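PDB 3AGK: peptide chain release factor subunit 1 from Aeropyrum pernix, which probably directs the release of the nascent peptide from the ribosome when any of the three termination codons is reached. Local coordinates for residues 158-163 / 275-279. Residues are numbered along the deposited sequence; the frame is centred on the assembly and turned at random.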
loop_
_atom_site.group_PDB
_atom_site.type_symbol
_atom_site.label_atom_id
_atom_site.label_comp_id
_atom_site.label_asym_id
_atom_site.label_seq_id
_atom_site.Cartn_x
_atom_site.Cartn_y
_atom_site.Cartn_z
ATOM N N LEU A 158 1.304 0.016 -8.590
ATOM C CA LEU A 158 -0.152 -0.103 -8.466
ATOM C C LEU A 158 -0.537 -1.242 -7.536
ATOM O O LEU A 158 -0.065 -2.373 -7.709
ATOM C CB LEU A 158 -0.793 -0.346 -9.829
ATOM C CG LEU A 158 -2.316 -0.532 -9.821
ATOM C CD1 LEU A 158 -2.991 0.821 -9.571
ATOM C CD2 LEU A 158 -2.797 -1.178 -11.130
ATOM N N LYS A 159 -1.399 -0.932 -6.564
ATOM C CA LYS A 159 -2.019 -1.921 -5.679
ATOM C C LYS A 159 -3.507 -1.623 -5.556
ATOM O O LYS A 159 -3.900 -0.596 -5.004
ATOM C CB LYS A 159 -1.424 -1.862 -4.278
ATOM C CG LYS A 159 0.067 -2.062 -4.205
ATOM C CD LYS A 159 0.512 -2.009 -2.749
ATOM C CE LYS A 159 2.030 -2.018 -2.616
ATOM N NZ LYS A 159 2.460 -1.874 -1.195
ATOM N N GLY A 160 -4.342 -2.528 -6.043
ATOM C CA GLY A 160 -5.774 -2.276 -6.081
ATOM C C GLY A 160 -6.001 -0.992 -6.857
ATOM O O GLY A 160 -5.534 -0.853 -7.985
ATOM N N ALA A 161 -6.686 -0.038 -6.244
ATOM C CA ALA A 161 -6.930 1.253 -6.880
ATOM C C ALA A 161 -5.890 2.352 -6.544
ATOM O O ALA A 161 -6.023 3.489 -6.983
ATOM C CB ALA A 161 -8.371 1.741 -6.565
ATOM N N ARG A 162 -4.858 2.015 -5.779
ATOM C CA ARG A 162 -3.825 2.997 -5.408
ATOM C C ARG A 162 -2.637 3.002 -6.364
ATOM O O ARG A 162 -1.898 2.022 -6.446
ATOM C CB ARG A 162 -3.306 2.730 -3.994
ATOM C CG ARG A 162 -4.418 2.539 -2.981
ATOM C CD ARG A 162 -3.872 2.427 -1.575
ATOM N NE ARG A 162 -4.936 2.379 -0.573
ATOM C CZ ARG A 162 -5.769 3.384 -0.317
ATOM N NH1 ARG A 162 -5.678 4.519 -1.001
ATOM N NH2 ARG A 162 -6.700 3.250 0.617
ATOM N N LEU A 163 -2.460 4.116 -7.072
ATOM C CA LEU A 163 -1.347 4.294 -7.999
ATOM C C LEU A 163 -0.436 5.416 -7.522
ATOM O O LEU A 163 -0.900 6.524 -7.247
ATOM C CB LEU A 163 -1.869 4.652 -9.376
ATOM C CG LEU A 163 -0.858 4.864 -10.488
ATOM C CD1 LEU A 163 -0.099 3.564 -10.811
ATOM C CD2 LEU A 163 -1.634 5.347 -11.694
ATOM N N GLU A 275 -4.591 -7.637 -12.700
ATOM C CA GLU A 275 -4.402 -6.936 -11.434
ATOM C C GLU A 275 -4.665 -5.434 -11.577
ATOM O O GLU A 275 -4.700 -4.701 -10.598
ATOM C CB GLU A 275 -2.982 -7.178 -10.903
ATOM C CG GLU A 275 -2.673 -8.616 -10.494
ATOM C CD GLU A 275 -2.353 -9.519 -11.678
ATOM O OE1 GLU A 275 -2.348 -9.039 -12.834
ATOM O OE2 GLU A 275 -2.100 -10.719 -11.448
ATOM N N ALA A 276 -4.844 -4.979 -12.810
ATOM C CA ALA A 276 -5.116 -3.571 -13.062
ATOM C C ALA A 276 -6.611 -3.261 -13.252
ATOM O O ALA A 276 -6.978 -2.107 -13.462
ATOM C CB ALA A 276 -4.333 -3.110 -14.278
ATOM N N GLN A 277 -7.474 -4.274 -13.180
ATOM C CA GLN A 277 -8.902 -4.055 -13.450
ATOM C C GLN A 277 -9.586 -3.198 -12.380
ATOM O O GLN A 277 -10.444 -2.352 -12.678
ATOM C CB GLN A 277 -9.647 -5.385 -13.634
ATOM C CG GLN A 277 -11.007 -5.221 -14.303
ATOM C CD GLN A 277 -10.893 -4.505 -15.643
ATOM O OE1 GLN A 277 -10.103 -4.897 -16.506
ATOM N NE2 GLN A 277 -11.662 -3.441 -15.811
ATOM N N MET A 278 -9.204 -3.410 -11.128
ATOM C CA MET A 278 -9.820 -2.662 -10.057
ATOM C C MET A 278 -9.593 -1.154 -10.231
ATOM O O MET A 278 -10.498 -0.348 -10.005
ATOM C CB MET A 278 -9.302 -3.151 -8.716
ATOM C CG MET A 278 -9.996 -2.536 -7.538
ATOM S SD MET A 278 -9.465 -3.288 -5.985
ATOM C CE MET A 278 -9.668 -1.899 -4.881
ATOM N N TYR A 279 -8.390 -0.788 -10.666
ATOM C CA TYR A 279 -8.044 0.604 -10.931
ATOM C C TYR A 279 -8.796 1.135 -12.156
ATOM O O TYR A 279 -9.350 2.234 -12.121
ATOM C CB TYR A 279 -6.517 0.758 -11.126
ATOM C CG TYR A 279 -6.104 2.195 -11.344
ATOM C CD1 TYR A 279 -6.019 2.721 -12.621
ATOM C CD2 TYR A 279 -5.874 3.037 -10.273
ATOM C CE1 TYR A 279 -5.669 4.035 -12.834
ATOM C CE2 TYR A 279 -5.531 4.364 -10.472
ATOM C CZ TYR A 279 -5.431 4.859 -11.764
ATOM O OH TYR A 279 -5.096 6.183 -11.989
HETATM O O HOH W 1 -6.201 -2.510 -10.106
#
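Tyr279 forms the tight part of this contact, its ring met by Ala161 at the edge and by Leu158 and Leu163 obliquely. Ala161 O lies close to the ring plane, 3.3 Å from Tyr279 CD2. Of the two leucine methyls, Leu158 CD1 sits 3.7 Å from Tyr279 CD2, and Leu163 CD2 lies 3.6 Å from Tyr279 OH. With CG anti to the backbone N (chi1 -177°), the ring is directed from the first turn of helix 277-294 onto the hairpin; Val267 of helix 259-269 also touches it. Cutting Tyr279 back to an alanine would remove the ring, and both leucine methyls would probably be left facing a gap.

The backbones are joined through one water, which donates to Gly160 O (2.8 Å) and Glu275 O and accepts from Tyr279 N; no direct hydrogen bond spans the segments. On the solvent side the exposed Met278, its chain extended, lies over the turn, SD 3.8 Å from Gly160 CA and CE 3.8 Å from Ala161 N.

Backbone hydrogen bonds in both directions between Lys159 and Arg162 close a type II' turn; the positive phi of Gly160 (56°) favours glycine, and a CB there would crowd Met278 CE. The arrangement is that of a β-hairpin of eRF1 domain 2, with a two-residue turn joining strands 152-159 and 162-170, packed against the start of the helix leading into domain 3.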